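Local coordinates for silicatein alpha (Tethya aurantium, PDB 6ZQ3), which belongs to the papain family of cysteine peptidases and is found in the silica spicules of a marine sponge, where it probably helps silica to form, at residues Q52-C57 with Y72-Y77; S122-A127 with V134-D139. All coordinates share one frame; numbering follows the deposited sequence.

Contact 1. Residues Q52-C57 with Y72-Y77; sequences QNIIDC and YVAFLY
Y77 reaches across from helix 71-80 to N53 and C57 on helix 51-57. The polar part is slight. N53 ND2 gives a weak hydrogen bond to Y77 OH, 3.0 Å long and bent to 127° at the hydrogen. The amide and ring planes cross at a steep angle. The other end of this amide is held more firmly, because N53 OD1 accepts from the backbone N of D85.

The rest is apolar and sulfur contact. C57 CB lies 3.4 Å from Y77 CE1, and C57 SG sits obliquely to the ring, 5.4 Å from its centroid. The same sulfur forms a disulfide that ties this helix end to C99, later in the chain. Y77 has CG anti to its backbone N (chi1 170°), which sends the ring out to the neighbouring helix. One turn back, A74 CB meets I54 CG2 at 4.0 Å. A leucine in place of Y77 would probably leave N53 ND2 without this acceptor and open a gap beside C57.

The two short helical segments run nearly perpendicular, at 92°, with axes 10.4 Å apart. Helix 26-43 touches both through I54 and A74, while V84 of strand 84-85 packs on N53 and I54.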
ATOM      1  N   GLN A  52      10.713  -5.445   4.748  1.00 40.93           N
ATOM      2  CA  GLN A  52      12.092  -5.259   5.140  1.00 41.55           C
ATOM      3  C   GLN A  52      12.986  -5.527   3.933  1.00 45.49           C
ATOM      4  O   GLN A  52      14.020  -4.847   3.709  1.00 42.39           O
ATOM      5  CB  GLN A  52      12.394  -6.233   6.281  1.00 43.43           C
ATOM      6  CG  GLN A  52      13.747  -6.041   6.958  1.00 45.35           C
ATOM      7  CD  GLN A  52      14.001  -4.635   7.451  1.00 46.73           C
ATOM      8  OE1 GLN A  52      13.120  -3.979   7.991  1.00 49.26           O
ATOM      9  NE2 GLN A  52      15.230  -4.164   7.273  1.00 55.84           N
ATOM     10  N   ASN A  53      12.573  -6.536   3.160  1.00 43.84           N
ATOM     11  CA  ASN A  53      13.250  -6.909   1.914  1.00 46.33           C
ATOM     12  C   ASN A  53      13.363  -5.695   1.008  1.00 47.42           C
ATOM     13  O   ASN A  53      14.439  -5.408   0.501  1.00 51.95           O
ATOM     14  CB  ASN A  53      12.457  -8.023   1.221  1.00 46.18           C
ATOM     15  CG  ASN A  53      13.245  -8.743   0.177  1.00 44.56           C
ATOM     16  OD1 ASN A  53      12.887  -9.841  -0.219  1.00 44.49           O
ATOM     17  ND2 ASN A  53      14.322  -8.132  -0.279  1.00 48.49           N
ATOM     18  N   ILE A  54      12.249  -4.981   0.844  1.00 46.12           N
ATOM     19  CA  ILE A  54      12.192  -3.810  -0.015  1.00 50.65           C
ATOM     20  C   ILE A  54      13.039  -2.688   0.574  1.00 51.51           C
ATOM     21  O   ILE A  54      13.695  -1.937  -0.159  1.00 53.57           O
ATOM     22  CB  ILE A  54      10.749  -3.283  -0.191  1.00 49.66           C
ATOM     23  CG1 ILE A  54      10.008  -4.025  -1.291  1.00 58.36           C
ATOM     24  CG2 ILE A  54      10.759  -1.833  -0.610  1.00 50.30           C
ATOM     25  CD1 ILE A  54       9.763  -5.478  -0.995  1.00 62.88           C
ATOM     26  N   ILE A  55      12.999  -2.543   1.891  1.00 48.19           N
ATOM     27  CA  ILE A  55      13.766  -1.470   2.537  1.00 51.37           C
ATOM     28  C   ILE A  55      15.261  -1.698   2.376  1.00 46.65           C
ATOM     29  O   ILE A  55      15.971  -0.813   1.899  1.00 40.01           O
ATOM     30  CB  ILE A  55      13.397  -1.291   4.029  1.00 51.65           C
ATOM     31  CG1 ILE A  55      12.051  -0.578   4.127  1.00 51.15           C
ATOM     32  CG2 ILE A  55      14.446  -0.460   4.758  1.00 53.10           C
ATOM     33  CD1 ILE A  55      11.245  -0.936   5.357  1.00 55.25           C
ATOM     34  N   ASP A  56      15.721  -2.885   2.758  1.00 44.98           N
ATOM     35  CA  ASP A  56      17.131  -3.207   2.634  1.00 47.16           C
ATOM     36  C   ASP A  56      17.680  -3.172   1.205  1.00 48.23           C
ATOM     37  O   ASP A  56      18.830  -2.761   1.021  1.00 56.62           O
ATOM     38  CB  ASP A  56      17.430  -4.579   3.239  1.00 47.42           C
ATOM     39  CG  ASP A  56      17.136  -4.630   4.699  1.00 46.87           C
ATOM     40  OD1 ASP A  56      17.009  -3.542   5.310  1.00 44.05           O
ATOM     41  OD2 ASP A  56      17.023  -5.749   5.241  1.00 48.10           O
ATOM     42  N   CYS A  57      16.904  -3.596   0.206  1.00 45.01           N
ATOM     43  CA  CYS A  57      17.510  -3.965  -1.104  1.00 46.10           C
ATOM     44  C   CYS A  57      17.161  -3.083  -2.294  1.00 46.69           C
ATOM     45  O   CYS A  57      17.722  -3.263  -3.365  1.00 50.83           O
ATOM     46  CB  CYS A  57      17.171  -5.411  -1.467  1.00 43.53           C
ATOM     47  SG  CYS A  57      17.321  -6.579  -0.094  1.00 52.98           S
ATOM     48  N   TYR A  72       6.385   2.551  -7.271  1.00 42.16           N
ATOM     49  CA  TYR A  72       6.938   2.191  -8.573  1.00 43.42           C
ATOM     50  C   TYR A  72       8.308   1.534  -8.437  1.00 42.83           C
ATOM     51  O   TYR A  72       8.507   0.387  -8.839  1.00 41.86           O
ATOM     52  CB  TYR A  72       7.033   3.424  -9.474  1.00 45.47           C
ATOM     53  CG  TYR A  72       7.873   3.213 -10.714  1.00 45.74           C
ATOM     54  N   VAL A  73       9.244   2.279  -7.865  1.00 42.39           N
ATOM     55  CA  VAL A  73      10.601   1.821  -7.656  1.00 41.97           C
ATOM     56  C   VAL A  73      10.672   0.509  -6.832  1.00 42.08           C
ATOM     57  O   VAL A  73      11.555  -0.292  -7.058  1.00 41.73           O
ATOM     58  CB  VAL A  73      11.409   2.934  -6.966  1.00 43.67           C
ATOM     59  CG1 VAL A  73      12.794   2.431  -6.601  1.00 48.27           C
ATOM     60  CG2 VAL A  73      11.487   4.193  -7.841  1.00 42.36           C
ATOM     61  N   ALA A  74       9.752   0.289  -5.894  1.00 45.17           N
ATOM     62  CA  ALA A  74       9.655  -1.012  -5.174  1.00 51.61           C
ATOM     63  C   ALA A  74       9.212  -2.161  -6.093  1.00 50.35           C
ATOM     64  O   ALA A  74       9.670  -3.304  -5.972  1.00 53.48           O
ATOM     65  CB  ALA A  74       8.704  -0.914  -3.974  1.00 49.21           C
ATOM     66  N   PHE A  75       8.313  -1.858  -7.012  1.00 48.84           N
ATOM     67  CA  PHE A  75       7.863  -2.856  -7.974  1.00 46.54           C
ATOM     68  C   PHE A  75       8.972  -3.262  -8.970  1.00 45.83           C
ATOM     69  O   PHE A  75       9.100  -4.448  -9.301  1.00 45.54           O
ATOM     70  CB  PHE A  75       6.645  -2.333  -8.718  1.00 43.96           C
ATOM     71  CG  PHE A  75       5.406  -2.222  -7.877  1.00 46.71           C
ATOM     72  CD1 PHE A  75       5.090  -3.178  -6.929  1.00 50.26           C
ATOM     73  CD2 PHE A  75       4.510  -1.198  -8.093  1.00 48.34           C
ATOM     74  CE1 PHE A  75       3.925  -3.089  -6.185  1.00 52.58           C
ATOM     75  CE2 PHE A  75       3.337  -1.113  -7.361  1.00 50.28           C
ATOM     76  CZ  PHE A  75       3.047  -2.055  -6.399  1.00 51.64           C
ATOM     77  N   LEU A  76       9.748  -2.279  -9.432  1.00 44.55           N
ATOM     78  CA  LEU A  76      10.934  -2.485 -10.305  1.00 48.56           C
ATOM     79  C   LEU A  76      11.957  -3.421  -9.642  1.00 49.14           C
ATOM     80  O   LEU A  76      12.394  -4.405 -10.232  1.00 49.28           O
ATOM     81  CB  LEU A  76      11.585  -1.124 -10.576  1.00 53.48           C
ATOM     82  CG  LEU A  76      12.351  -0.808 -11.855  1.00 61.30           C
ATOM     83  CD1 LEU A  76      11.657  -1.375 -13.094  1.00 66.56           C
ATOM     84  CD2 LEU A  76      12.496   0.711 -11.974  1.00 61.58           C
ATOM     85  N   TYR A  77      12.307  -3.127  -8.388  1.00 46.56           N
ATOM     86  CA  TYR A  77      13.097  -4.045  -7.597  1.00 45.96           C
ATOM     87  C   TYR A  77      12.505  -5.465  -7.620  1.00 44.01           C
ATOM     88  O   TYR A  77      13.188  -6.415  -7.971  1.00 42.60           O
ATOM     89  CB  TYR A  77      13.219  -3.570  -6.151  1.00 48.78           C
ATOM     90  CG  TYR A  77      13.835  -4.645  -5.288  1.00 49.99           C
ATOM     91  CD1 TYR A  77      15.203  -4.865  -5.296  1.00 47.22           C
ATOM     92  CD2 TYR A  77      13.047  -5.483  -4.520  1.00 48.93           C
ATOM     93  CE1 TYR A  77      15.762  -5.861  -4.527  1.00 46.77           C
ATOM     94  CE2 TYR A  77      13.605  -6.491  -3.762  1.00 48.51           C
ATOM     95  CZ  TYR A  77      14.963  -6.673  -3.770  1.00 47.12           C
ATOM     96  OH  TYR A  77      15.519  -7.664  -2.999  1.00 49.80           O
TER

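Contact 2. Residues S122-A127 with V134-D139; sequences SDLEAA and VAVAID
A127 and V134 bring the backbones nearest, with CA atoms 7.2 Å apart, where helix 122-127 and strand 134-138 run at 145° to each other. No hydrogen bond joins the two segments, and the side chains that meet are all aliphatic.

V134 and L124 carry the contact, and V134 uses both its methyl branches. V134 CG1 touches L124 CD1 at 3.8 Å, and V134 CG2 touches A127 CB at 3.9 Å. With CG1 anti to the backbone N (chi1 179°), the valine gives one branch to each helix residue. L124 extends from the helix and meets the strand with CD1. The same methyl is 4.5 Å from V136 CG1, a looser touch two residues further along the strand.

All four residues are buried. I116 packs on A127 and V134, and I169 of strand 165-173 packs on L124 and V136. W181 of strand 180-184 also touches L124. V134 and V136 pair through their backbones with I169 and M167, which fixes the strand within the sheet. Helix 121-130 thus lies against a mixed sheet, as expected for the beta-rich domain of the papain fold.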
ATOM      1  N   SER A 122     -12.843   7.039 -10.850  1.00 56.33           N
ATOM      2  CA  SER A 122     -13.671   6.008 -11.493  1.00 56.89           C
ATOM      3  C   SER A 122     -12.803   4.878 -12.078  1.00 53.45           C
ATOM      4  O   SER A 122     -13.200   3.723 -12.044  1.00 59.00           O
ATOM      5  CB  SER A 122     -14.537   6.628 -12.570  1.00 54.24           C
ATOM      6  OG  SER A 122     -13.713   7.246 -13.531  1.00 58.47           O
ATOM      7  N   ASP A 123     -11.579   5.231 -12.458  1.00 51.86           N
ATOM      8  CA  ASP A 123     -10.612   4.262 -12.940  1.00 55.19           C
ATOM      9  C   ASP A 123     -10.060   3.549 -11.703  1.00 54.02           C
ATOM     10  O   ASP A 123      -9.810   2.344 -11.730  1.00 47.94           O
ATOM     11  CB  ASP A 123      -9.485   4.955 -13.705  1.00 57.30           C
ATOM     12  N   LEU A 124      -9.874   4.305 -10.618  1.00 52.31           N
ATOM     13  CA  LEU A 124      -9.390   3.748  -9.364  1.00 54.22           C
ATOM     14  C   LEU A 124     -10.409   2.735  -8.808  1.00 55.78           C
ATOM     15  O   LEU A 124     -10.034   1.644  -8.376  1.00 58.19           O
ATOM     16  CB  LEU A 124      -9.101   4.866  -8.354  1.00 58.47           C
ATOM     17  CG  LEU A 124      -8.653   4.488  -6.933  1.00 58.42           C
ATOM     18  CD1 LEU A 124      -7.527   3.468  -6.907  1.00 56.13           C
ATOM     19  CD2 LEU A 124      -8.228   5.741  -6.177  1.00 59.89           C
ATOM     20  N   GLU A 125     -11.692   3.074  -8.849  1.00 54.33           N
ATOM     21  CA  GLU A 125     -12.730   2.154  -8.368  1.00 57.13           C
ATOM     22  C   GLU A 125     -12.759   0.914  -9.240  1.00 53.70           C
ATOM     23  O   GLU A 125     -12.785  -0.201  -8.747  1.00 54.46           O
ATOM     24  CB  GLU A 125     -14.117   2.816  -8.348  1.00 61.33           C
ATOM     25  N   ALA A 126     -12.711   1.114 -10.545  1.00 53.89           N
ATOM     26  CA  ALA A 126     -12.666  -0.004 -11.470  1.00 51.16           C
ATOM     27  C   ALA A 126     -11.484  -0.931 -11.158  1.00 46.29           C
ATOM     28  O   ALA A 126     -11.625  -2.151 -11.198  1.00 48.94           O
ATOM     29  CB  ALA A 126     -12.622   0.503 -12.914  1.00 51.04           C
ATOM     30  N   ALA A 127     -10.321  -0.370 -10.826  1.00 47.30           N
ATOM     31  CA  ALA A 127      -9.160  -1.203 -10.449  1.00 45.01           C
ATOM     32  C   ALA A 127      -9.428  -1.983  -9.182  1.00 48.47           C
ATOM     33  O   ALA A 127      -9.148  -3.178  -9.113  1.00 47.15           O
ATOM     34  CB  ALA A 127      -7.922  -0.361 -10.271  1.00 44.47           C
ATOM     35  N   VAL A 134      -5.193  -1.694  -4.239  1.00 41.39           N
ATOM     36  CA  VAL A 134      -4.398  -0.753  -5.018  1.00 39.32           C
ATOM     37  C   VAL A 134      -3.563   0.122  -4.098  1.00 39.95           C
ATOM     38  O   VAL A 134      -4.063   0.681  -3.127  1.00 46.87           O
ATOM     39  CB  VAL A 134      -5.309   0.129  -5.880  1.00 40.87           C
ATOM     40  CG1 VAL A 134      -4.524   1.154  -6.699  1.00 42.61           C
ATOM     41  CG2 VAL A 134      -6.114  -0.754  -6.808  1.00 44.48           C
ATOM     42  N   ALA A 135      -2.289   0.249  -4.420  1.00 39.23           N
ATOM     43  CA  ALA A 135      -1.399   1.061  -3.660  1.00 41.14           C
ATOM     44  C   ALA A 135      -1.651   2.496  -4.080  1.00 42.99           C
ATOM     45  O   ALA A 135      -1.746   2.797  -5.269  1.00 38.65           O
ATOM     46  CB  ALA A 135       0.032   0.652  -3.922  1.00 43.65           C
ATOM     47  N   VAL A 136      -1.831   3.359  -3.083  1.00 47.20           N
ATOM     48  CA  VAL A 136      -1.965   4.804  -3.282  1.00 47.30           C
ATOM     49  C   VAL A 136      -1.022   5.607  -2.370  1.00 47.14           C
ATOM     50  O   VAL A 136      -0.446   5.080  -1.423  1.00 44.55           O
ATOM     51  CB  VAL A 136      -3.401   5.276  -3.004  1.00 47.43           C
ATOM     52  CG1 VAL A 136      -4.410   4.523  -3.867  1.00 44.36           C
ATOM     53  CG2 VAL A 136      -3.728   5.158  -1.511  1.00 50.00           C
ATOM     54  N   ALA A 137      -0.879   6.888  -2.682  1.00 49.08           N
ATOM     55  CA  ALA A 137      -0.248   7.859  -1.792  1.00 51.24           C
ATOM     56  C   ALA A 137      -1.131   9.096  -1.624  1.00 54.11           C
ATOM     57  O   ALA A 137      -1.826   9.531  -2.552  1.00 50.25           O
ATOM     58  CB  ALA A 137       1.100   8.279  -2.319  1.00 51.67           C
ATOM     59  N   ILE A 138      -1.071   9.677  -0.433  1.00 57.63           N
ATOM     60  CA  ILE A 138      -1.905  10.823  -0.103  1.00 56.90           C
ATOM     61  C   ILE A 138      -1.099  11.908   0.560  1.00 59.75           C
ATOM     62  O   ILE A 138       0.090  11.731   0.889  1.00 59.06           O
ATOM     63  CB  ILE A 138      -3.046  10.439   0.841  1.00 54.59           C
ATOM     64  CG1 ILE A 138      -2.487   9.910   2.157  1.00 57.01           C
ATOM     65  CG2 ILE A 138      -3.951   9.401   0.188  1.00 53.53           C
ATOM     66  CD1 ILE A 138      -3.570   9.619   3.162  1.00 63.29           C
ATOM     67  N   ASP A 139      -1.769  13.045   0.691  1.00 62.29           N
ATOM     68  CA  ASP A 139      -1.415  14.075   1.640  1.00 64.22           C
ATOM     69  C   ASP A 139      -1.957  13.688   3.033  1.00 60.12           C
ATOM     70  O   ASP A 139      -3.167  13.729   3.275  1.00 53.32           O
ATOM     71  CB  ASP A 139      -2.033  15.401   1.185  1.00 68.62           C
ATOM     72  CG  ASP A 139      -1.536  16.583   1.986  1.00 72.50           C
ATOM     73  OD1 ASP A 139      -0.650  16.402   2.865  1.00 70.79           O
ATOM     74  OD2 ASP A 139      -2.028  17.696   1.718  1.00 74.01           O
TER

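Overall arrangement
Both contacts are buried, but they hold different elements and lie in different parts of the papain fold. Contact 1 joins two helices in the helical domain. Contact 2 joins a helix to a strand in the beta-rich domain. Their centres are 20 Å apart, and their nearest atoms, about 5 Å apart, do not touch. The chemistry differs too. Contact 1 mixes apolar, sulfur and weak polar contacts, and includes a disulfide cysteine. Contact 2 is purely aliphatic. Helix 71-80 links the two regions: it supplies half of contact 1, and its M71 packs on A135 and A137 of the strand in contact 2.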